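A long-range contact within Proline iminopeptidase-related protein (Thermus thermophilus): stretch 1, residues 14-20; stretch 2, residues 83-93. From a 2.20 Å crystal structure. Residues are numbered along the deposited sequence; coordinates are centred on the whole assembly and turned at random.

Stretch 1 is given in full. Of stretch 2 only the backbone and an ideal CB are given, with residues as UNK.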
# COMPACT_ATOMS: atom_id res chain seq x y z
N GLU A 14 -17.70 6.89 -5.16
CA GLU A 14 -17.35 8.14 -4.49
C GLU A 14 -16.32 7.82 -3.43
O GLU A 14 -16.54 6.98 -2.56
CB GLU A 14 -18.56 8.82 -3.84
CG GLU A 14 -19.55 9.33 -4.87
CD GLU A 14 -20.48 10.41 -4.37
OE1 GLU A 14 -20.04 11.33 -3.66
OE2 GLU A 14 -21.66 10.36 -4.74
N LEU A 15 -15.18 8.50 -3.53
CA LEU A 15 -14.03 8.26 -2.67
C LEU A 15 -13.94 9.28 -1.54
O LEU A 15 -14.12 10.47 -1.75
CB LEU A 15 -12.75 8.30 -3.51
CG LEU A 15 -12.71 7.43 -4.76
CD1 LEU A 15 -11.39 7.62 -5.48
CD2 LEU A 15 -12.91 5.97 -4.45
N TYR A 16 -13.66 8.79 -0.34
CA TYR A 16 -13.26 9.64 0.77
C TYR A 16 -11.84 10.16 0.49
O TYR A 16 -10.91 9.38 0.32
CB TYR A 16 -13.31 8.87 2.09
CG TYR A 16 -12.80 9.70 3.23
CD1 TYR A 16 -13.64 10.60 3.90
CD2 TYR A 16 -11.48 9.61 3.62
CE1 TYR A 16 -13.15 11.37 4.95
CE2 TYR A 16 -10.98 10.38 4.63
CZ TYR A 16 -11.81 11.26 5.31
OH TYR A 16 -11.27 12.03 6.32
N VAL A 17 -11.70 11.48 0.44
CA VAL A 17 -10.45 12.12 0.06
C VAL A 17 -10.06 13.15 1.10
O VAL A 17 -10.90 13.91 1.57
CB VAL A 17 -10.60 12.82 -1.33
CG1 VAL A 17 -9.37 13.60 -1.69
CG2 VAL A 17 -10.90 11.78 -2.41
N GLU A 18 -8.78 13.14 1.47
CA GLU A 18 -8.16 14.19 2.27
C GLU A 18 -7.03 14.79 1.44
O GLU A 18 -5.98 14.17 1.24
CB GLU A 18 -7.62 13.65 3.60
CG GLU A 18 -8.65 12.85 4.40
CD GLU A 18 -8.08 12.22 5.66
OE1 GLU A 18 -6.85 12.04 5.73
OE2 GLU A 18 -8.87 11.87 6.57
N ASP A 19 -7.29 15.98 0.94
CA ASP A 19 -6.42 16.72 0.07
C ASP A 19 -5.71 17.75 0.94
O ASP A 19 -6.29 18.76 1.34
CB ASP A 19 -7.29 17.36 -1.01
CG ASP A 19 -6.52 18.18 -2.01
OD1 ASP A 19 -5.27 18.28 -1.93
OD2 ASP A 19 -7.12 18.79 -2.92
N VAL A 20 -4.43 17.51 1.20
CA VAL A 20 -3.70 18.20 2.26
C VAL A 20 -2.44 18.88 1.75
O VAL A 20 -1.72 18.31 0.94
CB VAL A 20 -3.31 17.17 3.33
CG1 VAL A 20 -2.49 17.77 4.42
CG2 VAL A 20 -4.57 16.55 3.93
N UNK A 83 -7.44 3.05 -12.43
CA UNK A 83 -8.16 4.07 -13.19
C UNK A 83 -8.77 5.12 -12.27
O UNK A 83 -8.75 6.32 -12.58
CB UNK A 83 -9.25 3.42 -14.04
N UNK A 84 -9.27 4.67 -11.11
CA UNK A 84 -9.77 5.57 -10.08
C UNK A 84 -8.72 6.58 -9.68
O UNK A 84 -9.03 7.73 -9.43
CB UNK A 84 -10.23 4.78 -8.85
N UNK A 85 -7.47 6.15 -9.59
CA UNK A 85 -6.41 7.04 -9.14
C UNK A 85 -6.28 8.20 -10.13
O UNK A 85 -6.20 9.36 -9.74
CB UNK A 85 -5.09 6.29 -9.00
N UNK A 86 -6.27 7.88 -11.42
CA UNK A 86 -6.17 8.90 -12.46
C UNK A 86 -7.42 9.77 -12.52
O UNK A 86 -7.30 10.98 -12.67
CB UNK A 86 -5.93 8.24 -13.82
N UNK A 87 -8.60 9.17 -12.39
CA UNK A 87 -9.84 9.94 -12.39
C UNK A 87 -9.88 10.90 -11.20
O UNK A 87 -10.32 12.04 -11.31
CB UNK A 87 -11.05 9.00 -12.36
N UNK A 88 -9.36 10.45 -10.06
CA UNK A 88 -9.31 11.30 -8.88
C UNK A 88 -8.38 12.49 -9.16
O UNK A 88 -8.71 13.63 -8.85
CB UNK A 88 -8.84 10.51 -7.66
N UNK A 89 -7.21 12.21 -9.72
CA UNK A 89 -6.24 13.26 -10.04
C UNK A 89 -6.85 14.32 -10.96
O UNK A 89 -6.66 15.52 -10.76
CB UNK A 89 -5.00 12.65 -10.69
N UNK A 90 -7.62 13.86 -11.95
CA UNK A 90 -8.25 14.77 -12.91
C UNK A 90 -9.36 15.57 -12.25
O UNK A 90 -9.51 16.75 -12.53
CB UNK A 90 -8.80 13.99 -14.11
N UNK A 91 -10.10 14.95 -11.32
CA UNK A 91 -11.15 15.64 -10.59
C UNK A 91 -10.56 16.75 -9.73
O UNK A 91 -11.17 17.80 -9.59
CB UNK A 91 -11.94 14.66 -9.72
N UNK A 92 -9.35 16.54 -9.21
CA UNK A 92 -8.68 17.54 -8.39
C UNK A 92 -7.82 18.52 -9.19
O UNK A 92 -7.23 19.43 -8.62
CB UNK A 92 -7.81 16.84 -7.35
N UNK A 93 -7.75 18.36 -10.51
CA UNK A 93 -6.98 19.23 -11.39
C UNK A 93 -5.47 19.05 -11.26
O UNK A 93 -4.71 19.97 -11.54
CB UNK A 93 -7.34 20.69 -11.11

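Strand 14-20 turns alternate side chains, Leu-15, Val-17 and Asp-19, toward helix 83-91, whose axis crosses at 68° and comes no closer than 10.8 Å. At that distance the gap has to be bridged by side chains, and the helix can supply them from positions spaced about one turn apart.

Position 83 has helical angles, and its ideal CB finds nothing of the strand within 5.5 Å, so many residues would suit it. It is Glu-83, which makes no contact with the strand; its OE1 is hydrogen-bonded elsewhere in the structure.

At position 84 CA-to-CB points toward the strand, and the ideal CB lies 4.6 Å from Leu-15 CD1. The strand offers only the apolar Leu-15 here and no polar partner, so an aliphatic chain would suit, and a polar one would have to find its partners elsewhere. The residue is Asp-84; its OD2 comes within 4.5 Å of Leu-15 CD2, a loose contact, while both carboxylate oxygens are hydrogen-bonded elsewhere in the structure.

Positions 85 and 86 offer the strand nothing: at 85 CA-to-CB points away, and 86 is out of reach. Helix-compatible residues of many kinds would do; they are Thr-85 and Leu-86. Position 87 points toward the strand but has no strand atom near its CB, so the choice is again wide. Leu-87 makes no contact with the strand.

Position 88 is the most constrained by what is visible. Its CA atom is 8.4 Å from Leu-15 CA, its ideal CB 4.4 Å from Leu-15 CD1, and the methyls of Leu-15 and Val-17 form an apolar surface with no donor or acceptor. An aliphatic chain such as leucine or isoleucine, or the unbranched, flexible methionine, would fit. In Leu-88 (chi1 t, chi2 p), CD2 packs 4.2 Å from Leu-15 CD1 and also lies 4.1 Å from Val-17 CG2, so this methyl sits between the two strand residues; Leu-88 CD1 lies 3.7 Å from Val-17 CG2, the closest contact between the stretches.

Positions 89, 90 and 91 are out of reach and leave the choice open; they are Ala-89, Glu-90 and Ala-91.

Position 92, one turn beyond 88, again points toward the strand, with its ideal CB 4.9 Å from Asp-19 OD2. The carboxylate might invite a donor, while Val-17 favours an aliphatic chain. The residue is Leu-92 (m, t): its CD1 and CD2 lie 4.3 and 4.2 Å from Asp-19 OD2, whose hydrogen bonds are made elsewhere, and Leu-92 CD1 is also 4.5 Å from Val-17 CG1.

Position 93 has phi 72°, which favours glycine, though asparagine is also common there. Gly-93 closes the helix in a Schellman motif, its N bonding to Glu-90 O at 3.1 Å.

Stretch 2, residues 83-93: EDTLLLAEALG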
# COMPACT_ATOMS: atom_id res chain seq x y z
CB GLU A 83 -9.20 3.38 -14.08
CG GLU A 83 -8.55 2.67 -15.28
CD GLU A 83 -9.29 1.43 -15.78
OE1 GLU A 83 -8.63 0.56 -16.41
OE2 GLU A 83 -10.51 1.32 -15.54
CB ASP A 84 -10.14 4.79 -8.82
CG ASP A 84 -11.49 4.13 -8.91
OD1 ASP A 84 -12.23 4.34 -9.90
OD2 ASP A 84 -11.90 3.40 -7.98
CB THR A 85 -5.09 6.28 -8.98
OG1 THR A 85 -5.28 5.17 -8.09
CG2 THR A 85 -4.04 7.15 -8.31
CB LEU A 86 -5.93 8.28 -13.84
CG LEU A 86 -4.47 8.12 -14.22
CD1 LEU A 86 -3.79 9.48 -14.38
CD2 LEU A 86 -3.71 7.24 -13.19
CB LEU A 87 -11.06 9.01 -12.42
CG LEU A 87 -11.24 8.24 -13.73
CD1 LEU A 87 -12.29 7.16 -13.60
CD2 LEU A 87 -11.61 9.18 -14.90
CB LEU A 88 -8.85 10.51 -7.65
CG LEU A 88 -8.68 11.32 -6.35
CD1 LEU A 88 -9.96 12.06 -5.99
CD2 LEU A 88 -8.23 10.43 -5.19
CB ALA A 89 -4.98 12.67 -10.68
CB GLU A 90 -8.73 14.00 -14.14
CG GLU A 90 -7.55 13.60 -15.04
CD GLU A 90 -7.86 12.52 -16.07
OE1 GLU A 90 -9.06 12.15 -16.22
OE2 GLU A 90 -6.89 12.03 -16.72
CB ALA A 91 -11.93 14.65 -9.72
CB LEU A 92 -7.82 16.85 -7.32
CG LEU A 92 -8.53 15.92 -6.33
CD1 LEU A 92 -7.50 15.28 -5.41
CD2 LEU A 92 -9.61 16.66 -5.52
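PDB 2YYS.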